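PDB 1X9G: putative MAR1 from Leishmania donovani, which is of unknown function but belongs to the isochorismatase superfamily and may act as a ribonuclease. Local coordinates for residues 13-17 with 181-185; 51-55 with 187-191; 107-113 with 133-138. Numbering follows the deposited sequence.

Interaction 1. Residues 13-17 with 181-185; sequences MPHYS and MDPNF
The D182 carboxylate takes the shortest bond of this contact: Y16 OH donates to D182 OD2 at 2.5 Å. The same phenol oxygen accepts from N184 ND2 at 2.9 Å, so the tip of Y16 sits between an acid and an amide. H15 reaches the other carboxylate oxygen, NE2 to D182 OD1 at 3.1 Å, with the oxygen near the plane of the imidazole; across that ring, H15 ND1 pairs with S17 OG at 2.7 Å. Neither segment is regular along most of its length, and their backbones stay apart, with CA atoms 10.3 Å from H15 to D182 and 10.0 Å from Y16 to N184; long side chains (H15 chi1 t, Y16 chi1 p) bridge the gap. D182, ahead of the turn into helix 185-191, also makes a capping bond: its OD2 accepts from N184 N at 3.0 Å, and a type I turn from D182 to F185 closes with F185 N to D182 O at 2.9 Å. The loop ahead of strand 21-26 is tied to the start of the last helix. Packing is slight, with P183 CD 4.2 Å from Y16 OH and 153 Å² buried; Y16 also lies against V56 and T177.

Interaction 2. Residues 51-55 with 187-191; sequences RLHEV and RISKL
Two short helical segments, 51-55 and 187-191, run antiparallel at 179° with their axes 10.0 Å apart. In register, R51 faces L191 (CA to CA 7.7 Å), L52 faces I188 (6.6 Å) and V55 faces R187 (7.2 Å). L191, with chi1 m and chi2 t, pushes its two methyls into the hollow beside the first turn of 51-55: CD2 comes 3.5 Å from R51 CB, while CD1 lies 3.7 Å from L52 N and 4.0 Å from L52 CB. I188 (m, t) fits between L52 and V55, its CD1 3.7 Å from L52 CD1 and its CG1 4.0 Å from V55 CG1. V55 is the residue most covered here; R187 extends over it, laying one guanidinium face on the backbone, with NH2 3.9 Å from V55 CA, and its NE 3.9 Å from V55 CG2. The charged end of R51 curls back to E54 in its own helix, NE to OE1 at 2.7 Å in a salt bridge, leaving its CB to the leucine. Leucine, isoleucine and valine form the packing core, with both arginines contributing; 350 Å² is buried. L173 of helix 169-176 touches L52, I188 and L191, and L52 also meets F23 of strand 21-26, so helix 185-191 lies alongside helix 39-55, next to helix 169-176.

Interaction 3. Residues 107-113 with 133-138; sequences VDNAVVF and KRVFLP
F136, K133 and V112 lose the most surface between these two neighbouring parallel strands. F136 sits opposite V111 in the register (CA to CA 4.7 Å), and its backbone bonds both ways: F136 N to A110 O at 2.8 Å, V112 N to F136 O at 3.0 Å. Earlier rungs are R134 N to D108 O at 3.0 Å and A110 N to R134 O at 2.9 Å, with N109 paired to R134 and A110 to V135. The F136 side chain (chi1 m) projects on the same face as N109, V111 and R134, with F136 CB 4.4 Å from V111 CG2. The axes of segments 109-113 and 134-138 approach to 4.7 Å and cross at -29°, and helix 117-130 links them in a beta-alpha-beta unit of this isochorismatase-type fold; in its parallel sheet 109-115 lies between 21-26 and 134-143, with 164-167 outermost. A110 and V135 point to the other face, where V135 meets L128 of that helix. K133, just before its strand, sends its side chain back toward V107, where NZ donates to V107 O at 3.0 Å; L104 O takes a further bond from it. V112, chi1 t, packs its CB 3.7 Å from L137 CD2 and its CG2 4.4 Å from V135 CG2. Beyond it P138 CG lies 3.8 Å from F113 CB, and P138 CD 4.2 Å from V111 CG1.

In the fold
Interaction 3 lies deep in the sheet, its centre 7 Å from that of the chain, whereas interactions 1 and 2 lie farther out, on one side, at 18 and 15 Å. The outer pair, with centres 11 Å apart, meet directly where N184 OD1 packs 3.6 Å from V55 CG1; helix 185-191 runs from one to the other. Segment 13-17 carries the connection inward: M13 CG rests 3.5 Å from F136 CD2 and M13 CE 3.7 Å from V111 CG2, although the centres of interactions 1 and 3 are 17 Å apart. Interactions 2 and 3 do not touch, their nearest atoms being about 7 Å apart. In sequence, interaction 3 is nested within the loops closed by both others.

Interaction 1. Residues 13-17 with 181-185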
loop_
_atom_site.group_PDB
_atom_site.type_symbol
_atom_site.label_atom_id
_atom_site.label_comp_id
_atom_site.label_asym_id
_atom_site.label_seq_id
_atom_site.Cartn_x
_atom_site.Cartn_y
_atom_site.Cartn_z
ATOM N N MET A 13 -14.983 6.386 -12.161
ATOM C CA MET A 13 -15.989 6.134 -13.221
ATOM C C MET A 13 -16.643 7.460 -13.694
ATOM O O MET A 13 -16.970 8.331 -12.870
ATOM C CB MET A 13 -17.078 5.159 -12.760
ATOM C CG MET A 13 -16.541 3.759 -12.523
ATOM S SD MET A 13 -17.694 2.445 -12.761
ATOM C CE MET A 13 -17.618 2.264 -14.552
ATOM N N PRO A 14 -16.772 7.649 -15.017
ATOM C CA PRO A 14 -17.473 8.837 -15.510
ATOM C C PRO A 14 -18.971 8.584 -15.399
ATOM O O PRO A 14 -19.356 7.413 -15.211
ATOM C CB PRO A 14 -17.034 8.926 -16.981
ATOM C CG PRO A 14 -16.648 7.548 -17.369
ATOM C CD PRO A 14 -16.284 6.781 -16.110
ATOM N N HIS A 15 -19.788 9.651 -15.492
ATOM C CA HIS A 15 -21.256 9.543 -15.576
ATOM C C HIS A 15 -21.655 8.432 -16.556
ATOM O O HIS A 15 -21.067 8.311 -17.621
ATOM C CB HIS A 15 -21.953 10.889 -15.931
ATOM C CG HIS A 15 -23.448 10.785 -15.878
ATOM N ND1 HIS A 15 -24.223 10.598 -17.010
ATOM C CD2 HIS A 15 -24.301 10.697 -14.824
ATOM C CE1 HIS A 15 -25.487 10.430 -16.659
ATOM N NE2 HIS A 15 -25.564 10.478 -15.339
ATOM N N TYR A 16 -22.647 7.625 -16.189
ATOM C CA TYR A 16 -23.057 6.461 -17.016
ATOM C C TYR A 16 -23.299 6.711 -18.514
ATOM O O TYR A 16 -23.180 5.772 -19.320
ATOM C CB TYR A 16 -24.265 5.703 -16.429
ATOM C CG TYR A 16 -25.558 6.495 -16.242
ATOM C CD1 TYR A 16 -26.053 6.736 -14.956
ATOM C CD2 TYR A 16 -26.316 6.955 -17.335
ATOM C CE1 TYR A 16 -27.240 7.437 -14.749
ATOM C CE2 TYR A 16 -27.534 7.678 -17.141
ATOM C CZ TYR A 16 -27.985 7.911 -15.831
ATOM O OH TYR A 16 -29.159 8.611 -15.549
ATOM N N SER A 17 -23.614 7.957 -18.868
ATOM C CA SER A 17 -23.972 8.323 -20.233
ATOM C C SER A 17 -22.784 8.743 -21.089
ATOM O O SER A 17 -22.946 8.995 -22.285
ATOM C CB SER A 17 -25.029 9.448 -20.223
ATOM O OG SER A 17 -24.475 10.644 -19.685
ATOM N N MET A 181 -30.125 14.039 -7.859
ATOM C CA MET A 181 -31.269 14.513 -8.672
ATOM C C MET A 181 -31.198 13.988 -10.104
ATOM O O MET A 181 -31.759 14.567 -11.028
ATOM C CB MET A 181 -31.365 16.044 -8.642
ATOM C CG MET A 181 -31.831 16.605 -7.288
ATOM S SD MET A 181 -33.585 16.286 -6.858
ATOM C CE MET A 181 -33.512 14.787 -5.850
ATOM N N ASP A 182 -30.497 12.874 -10.262
ATOM C CA ASP A 182 -30.292 12.246 -11.560
ATOM C C ASP A 182 -31.566 11.501 -11.928
ATOM O O ASP A 182 -32.173 10.894 -11.048
ATOM C CB ASP A 182 -29.121 11.252 -11.474
ATOM C CG ASP A 182 -28.691 10.758 -12.828
ATOM O OD1 ASP A 182 -27.875 11.450 -13.474
ATOM O OD2 ASP A 182 -29.182 9.699 -13.261
ATOM N N PRO A 183 -31.959 11.519 -13.227
ATOM C CA PRO A 183 -33.246 10.907 -13.617
ATOM C C PRO A 183 -33.275 9.447 -13.202
ATOM O O PRO A 183 -34.355 8.874 -12.943
ATOM C CB PRO A 183 -33.254 11.033 -15.145
ATOM C CG PRO A 183 -32.384 12.179 -15.439
ATOM C CD PRO A 183 -31.277 12.106 -14.397
ATOM N N ASN A 184 -32.091 8.848 -13.105
ATOM C CA ASN A 184 -32.047 7.437 -12.750
ATOM C C ASN A 184 -31.793 7.102 -11.275
ATOM O O ASN A 184 -31.828 5.932 -10.893
ATOM C CB ASN A 184 -31.190 6.641 -13.731
ATOM C CG ASN A 184 -31.935 6.352 -14.998
ATOM O OD1 ASN A 184 -33.018 5.751 -14.972
ATOM N ND2 ASN A 184 -31.387 6.790 -16.116
ATOM N N PHE A 185 -31.647 8.143 -10.462
ATOM C CA PHE A 185 -31.285 7.966 -9.083
ATOM C C PHE A 185 -32.223 7.130 -8.200
ATOM O O PHE A 185 -31.743 6.228 -7.531
ATOM C CB PHE A 185 -30.892 9.281 -8.389
ATOM C CG PHE A 185 -30.423 9.063 -6.992
ATOM C CD1 PHE A 185 -31.160 9.529 -5.914
ATOM C CD2 PHE A 185 -29.283 8.271 -6.747
ATOM C CE1 PHE A 185 -30.726 9.269 -4.591
ATOM C CE2 PHE A 185 -28.857 7.991 -5.457
ATOM C CZ PHE A 185 -29.570 8.492 -4.371
#

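Interaction 2. Residues 51-55 with 187-191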
loop_
_atom_site.group_PDB
_atom_site.type_symbol
_atom_site.label_atom_id
_atom_site.label_comp_id
_atom_site.label_asym_id
_atom_site.label_seq_id
_atom_site.Cartn_x
_atom_site.Cartn_y
_atom_site.Cartn_z
ATOM N N ARG A 51 -29.128 -5.661 -12.098
ATOM C CA ARG A 51 -30.271 -4.751 -11.999
ATOM C C ARG A 51 -29.905 -3.339 -12.434
ATOM O O ARG A 51 -30.716 -2.645 -13.078
ATOM C CB ARG A 51 -30.847 -4.738 -10.580
ATOM C CG ARG A 51 -31.185 -6.143 -9.988
ATOM C CD ARG A 51 -32.332 -6.837 -10.685
ATOM N NE ARG A 51 -32.000 -7.396 -11.993
ATOM C CZ ARG A 51 -31.313 -8.531 -12.174
ATOM N NH1 ARG A 51 -30.812 -9.186 -11.113
ATOM N NH2 ARG A 51 -31.079 -8.994 -13.419
ATOM N N LEU A 52 -28.694 -2.912 -12.085
ATOM C CA LEU A 52 -28.167 -1.627 -12.526
ATOM C C LEU A 52 -28.121 -1.487 -14.061
ATOM O O LEU A 52 -28.460 -0.429 -14.598
ATOM C CB LEU A 52 -26.763 -1.366 -11.924
ATOM C CG LEU A 52 -26.134 -0.044 -12.389
ATOM C CD1 LEU A 52 -27.073 1.037 -11.928
ATOM C CD2 LEU A 52 -24.692 0.224 -11.920
ATOM N N HIS A 53 -27.643 -2.526 -14.737
ATOM C CA HIS A 53 -27.499 -2.491 -16.183
ATOM C C HIS A 53 -28.875 -2.398 -16.871
ATOM O O HIS A 53 -29.012 -1.682 -17.866
ATOM C CB HIS A 53 -26.694 -3.702 -16.671
ATOM C CG HIS A 53 -27.102 -4.221 -18.018
ATOM N ND1 HIS A 53 -26.802 -3.569 -19.195
ATOM C CD2 HIS A 53 -27.769 -5.349 -18.370
ATOM C CE1 HIS A 53 -27.270 -4.269 -20.213
ATOM N NE2 HIS A 53 -27.869 -5.350 -19.739
ATOM N N GLU A 54 -29.876 -3.103 -16.329
ATOM C CA GLU A 54 -31.277 -2.950 -16.760
ATOM C C GLU A 54 -31.799 -1.520 -16.605
ATOM O O GLU A 54 -32.538 -1.059 -17.444
ATOM C CB GLU A 54 -32.173 -3.943 -16.035
ATOM C CG GLU A 54 -31.835 -5.338 -16.474
ATOM C CD GLU A 54 -32.330 -6.404 -15.546
ATOM O OE1 GLU A 54 -32.572 -6.114 -14.357
ATOM O OE2 GLU A 54 -32.460 -7.556 -16.017
ATOM N N VAL A 55 -31.371 -0.812 -15.555
ATOM C CA VAL A 55 -31.642 0.628 -15.429
ATOM C C VAL A 55 -31.054 1.394 -16.625
ATOM O O VAL A 55 -31.699 2.275 -17.173
ATOM C CB VAL A 55 -31.110 1.228 -14.092
ATOM C CG1 VAL A 55 -31.329 2.704 -14.062
ATOM C CG2 VAL A 55 -31.781 0.619 -12.889
ATOM N N ARG A 187 -34.283 4.843 -8.943
ATOM C CA ARG A 187 -34.145 3.451 -9.332
ATOM C C ARG A 187 -32.866 2.831 -8.762
ATOM O O ARG A 187 -32.906 1.753 -8.170
ATOM C CB ARG A 187 -34.167 3.315 -10.859
ATOM C CG ARG A 187 -35.541 3.046 -11.491
ATOM C CD ARG A 187 -35.419 3.101 -13.014
ATOM N NE ARG A 187 -35.414 1.770 -13.628
ATOM C CZ ARG A 187 -35.504 1.525 -14.943
ATOM N NH1 ARG A 187 -35.574 2.533 -15.819
ATOM N NH2 ARG A 187 -35.503 0.266 -15.392
ATOM N N ILE A 188 -31.745 3.538 -8.939
ATOM C CA ILE A 188 -30.420 3.094 -8.535
ATOM C C ILE A 188 -30.273 3.122 -7.020
ATOM O O ILE A 188 -29.685 2.205 -6.425
ATOM C CB ILE A 188 -29.339 3.932 -9.231
ATOM C CG1 ILE A 188 -29.418 3.695 -10.747
ATOM C CG2 ILE A 188 -27.960 3.563 -8.707
ATOM C CD1 ILE A 188 -28.434 4.490 -11.612
ATOM N N SER A 189 -30.827 4.164 -6.401
ATOM C CA SER A 189 -30.883 4.294 -4.940
ATOM C C SER A 189 -31.484 3.038 -4.294
ATOM O O SER A 189 -31.045 2.598 -3.234
ATOM C CB SER A 189 -31.705 5.544 -4.572
ATOM O OG SER A 189 -31.857 5.718 -3.175
ATOM N N LYS A 190 -32.487 2.467 -4.954
ATOM C CA LYS A 190 -33.224 1.332 -4.436
ATOM C C LYS A 190 -32.363 0.067 -4.313
ATOM O O LYS A 190 -32.525 -0.729 -3.373
ATOM C CB LYS A 190 -34.474 1.120 -5.322
ATOM C CG LYS A 190 -34.934 -0.326 -5.571
ATOM C CD LYS A 190 -35.516 -0.497 -6.985
ATOM C CE LYS A 190 -34.460 -0.980 -8.013
ATOM N NZ LYS A 190 -34.698 -2.407 -8.497
ATOM N N LEU A 191 -31.462 -0.115 -5.273
ATOM C CA LEU A 191 -30.459 -1.177 -5.234
ATOM C C LEU A 191 -29.584 -1.073 -3.982
ATOM O O LEU A 191 -29.388 -2.052 -3.263
ATOM C CB LEU A 191 -29.593 -1.090 -6.484
ATOM C CG LEU A 191 -30.369 -1.310 -7.773
ATOM C CD1 LEU A 191 -29.527 -1.096 -9.016
ATOM C CD2 LEU A 191 -30.950 -2.735 -7.731
#

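Interaction 3. Residues 107-113 with 133-138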
loop_
_atom_site.group_PDB
_atom_site.type_symbol
_atom_site.label_atom_id
_atom_site.label_comp_id
_atom_site.label_asym_id
_atom_site.label_seq_id
_atom_site.Cartn_x
_atom_site.Cartn_y
_atom_site.Cartn_z
ATOM N N VAL A 107 -16.246 -0.361 -26.129
ATOM C CA VAL A 107 -16.489 -0.228 -24.687
ATOM C C VAL A 107 -15.290 0.477 -24.101
ATOM O O VAL A 107 -14.160 0.154 -24.462
ATOM C CB VAL A 107 -16.827 -1.621 -23.995
ATOM C CG1 VAL A 107 -16.694 -1.575 -22.449
ATOM C CG2 VAL A 107 -18.264 -2.075 -24.351
ATOM N N ASP A 108 -15.530 1.469 -23.240
ATOM C CA ASP A 108 -14.436 2.250 -22.624
ATOM C C ASP A 108 -13.995 1.748 -21.251
ATOM O O ASP A 108 -12.801 1.852 -20.895
ATOM C CB ASP A 108 -14.851 3.702 -22.522
ATOM C CG ASP A 108 -15.129 4.291 -23.873
ATOM O OD1 ASP A 108 -16.304 4.321 -24.306
ATOM O OD2 ASP A 108 -14.147 4.671 -24.531
ATOM N N ASN A 109 -14.968 1.223 -20.494
ATOM C CA ASN A 109 -14.798 0.842 -19.100
ATOM C C ASN A 109 -15.273 -0.571 -18.828
ATOM O O ASN A 109 -16.312 -0.967 -19.319
ATOM C CB ASN A 109 -15.601 1.764 -18.196
ATOM C CG ASN A 109 -15.511 3.196 -18.612
ATOM O OD1 ASN A 109 -16.367 3.678 -19.328
ATOM N ND2 ASN A 109 -14.467 3.882 -18.189
ATOM N N ALA A 110 -14.536 -1.315 -18.025
ATOM C CA ALA A 110 -14.957 -2.622 -17.608
ATOM C C ALA A 110 -15.005 -2.651 -16.102
ATOM O O ALA A 110 -14.049 -2.260 -15.444
ATOM C CB ALA A 110 -14.010 -3.668 -18.125
ATOM N N VAL A 111 -16.133 -3.096 -15.575
ATOM C CA VAL A 111 -16.367 -3.347 -14.178
ATOM C C VAL A 111 -16.308 -4.868 -14.036
ATOM O O VAL A 111 -17.177 -5.604 -14.557
ATOM C CB VAL A 111 -17.764 -2.836 -13.778
ATOM C CG1 VAL A 111 -18.134 -3.222 -12.339
ATOM C CG2 VAL A 111 -17.920 -1.339 -14.036
ATOM N N VAL A 112 -15.284 -5.353 -13.332
ATOM C CA VAL A 112 -14.937 -6.770 -13.319
ATOM C C VAL A 112 -15.193 -7.340 -11.948
ATOM O O VAL A 112 -14.787 -6.763 -10.963
ATOM C CB VAL A 112 -13.490 -6.979 -13.748
ATOM C CG1 VAL A 112 -13.141 -8.449 -13.765
ATOM C CG2 VAL A 112 -13.283 -6.446 -15.120
ATOM N N PHE A 113 -15.926 -8.439 -11.864
ATOM C CA PHE A 113 -16.274 -8.965 -10.562
ATOM C C PHE A 113 -16.376 -10.471 -10.667
ATOM O O PHE A 113 -16.511 -10.949 -11.749
ATOM C CB PHE A 113 -17.563 -8.314 -10.050
ATOM C CG PHE A 113 -18.677 -8.340 -11.022
ATOM C CD1 PHE A 113 -19.684 -9.319 -10.925
ATOM C CD2 PHE A 113 -18.770 -7.381 -12.024
ATOM C CE1 PHE A 113 -20.741 -9.368 -11.859
ATOM C CE2 PHE A 113 -19.831 -7.411 -12.946
ATOM C CZ PHE A 113 -20.811 -8.422 -12.859
ATOM N N LYS A 133 -8.593 -0.397 -21.854
ATOM C CA LYS A 133 -9.850 -0.078 -21.174
ATOM C C LYS A 133 -9.566 0.400 -19.742
ATOM O O LYS A 133 -8.518 0.042 -19.181
ATOM C CB LYS A 133 -10.811 -1.262 -21.212
ATOM C CG LYS A 133 -11.576 -1.330 -22.531
ATOM C CD LYS A 133 -10.782 -2.063 -23.636
ATOM C CE LYS A 133 -11.704 -2.555 -24.739
ATOM N NZ LYS A 133 -11.976 -1.508 -25.761
ATOM N N ARG A 134 -10.436 1.239 -19.165
ATOM C CA ARG A 134 -10.277 1.506 -17.738
ATOM C C ARG A 134 -10.947 0.362 -16.996
ATOM O O ARG A 134 -12.084 -0.024 -17.332
ATOM C CB ARG A 134 -10.844 2.846 -17.268
ATOM C CG ARG A 134 -10.883 3.946 -18.296
ATOM C CD ARG A 134 -10.277 5.265 -17.877
ATOM N NE ARG A 134 -10.293 5.567 -16.440
ATOM C CZ ARG A 134 -11.078 6.475 -15.856
ATOM N NH1 ARG A 134 -11.979 7.159 -16.572
ATOM N NH2 ARG A 134 -10.985 6.678 -14.545
ATOM N N VAL A 135 -10.257 -0.202 -16.003
ATOM C CA VAL A 135 -10.895 -1.223 -15.210
ATOM C C VAL A 135 -11.234 -0.842 -13.757
ATOM O O VAL A 135 -10.459 -0.162 -13.080
ATOM C CB VAL A 135 -10.346 -2.691 -15.490
ATOM C CG1 VAL A 135 -9.212 -2.728 -16.458
ATOM C CG2 VAL A 135 -10.122 -3.481 -14.235
ATOM N N PHE A 136 -12.441 -1.227 -13.336
ATOM C CA PHE A 136 -13.009 -0.889 -12.035
ATOM C C PHE A 136 -13.521 -2.127 -11.393
ATOM O O PHE A 136 -14.215 -2.917 -12.037
ATOM C CB PHE A 136 -14.160 0.107 -12.174
ATOM C CG PHE A 136 -13.784 1.338 -12.922
ATOM C CD1 PHE A 136 -13.837 1.354 -14.317
ATOM C CD2 PHE A 136 -13.348 2.481 -12.235
ATOM C CE1 PHE A 136 -13.470 2.519 -15.018
ATOM C CE2 PHE A 136 -12.961 3.627 -12.905
ATOM C CZ PHE A 136 -13.041 3.654 -14.304
ATOM N N LEU A 137 -13.177 -2.319 -10.123
ATOM C CA LEU A 137 -13.369 -3.613 -9.504
ATOM C C LEU A 137 -14.034 -3.413 -8.162
ATOM O O LEU A 137 -13.511 -2.732 -7.331
ATOM C CB LEU A 137 -11.990 -4.328 -9.347
ATOM C CG LEU A 137 -11.237 -4.669 -10.646
ATOM C CD1 LEU A 137 -9.850 -4.216 -10.595
ATOM C CD2 LEU A 137 -11.301 -6.182 -10.921
ATOM N N PRO A 138 -15.228 -3.989 -7.960
ATOM C CA PRO A 138 -15.773 -3.912 -6.612
ATOM C C PRO A 138 -15.196 -5.033 -5.774
ATOM O O PRO A 138 -15.547 -6.198 -6.029
ATOM C CB PRO A 138 -17.263 -4.163 -6.838
ATOM C CG PRO A 138 -17.282 -5.131 -8.027
ATOM C CD PRO A 138 -16.139 -4.684 -8.902
#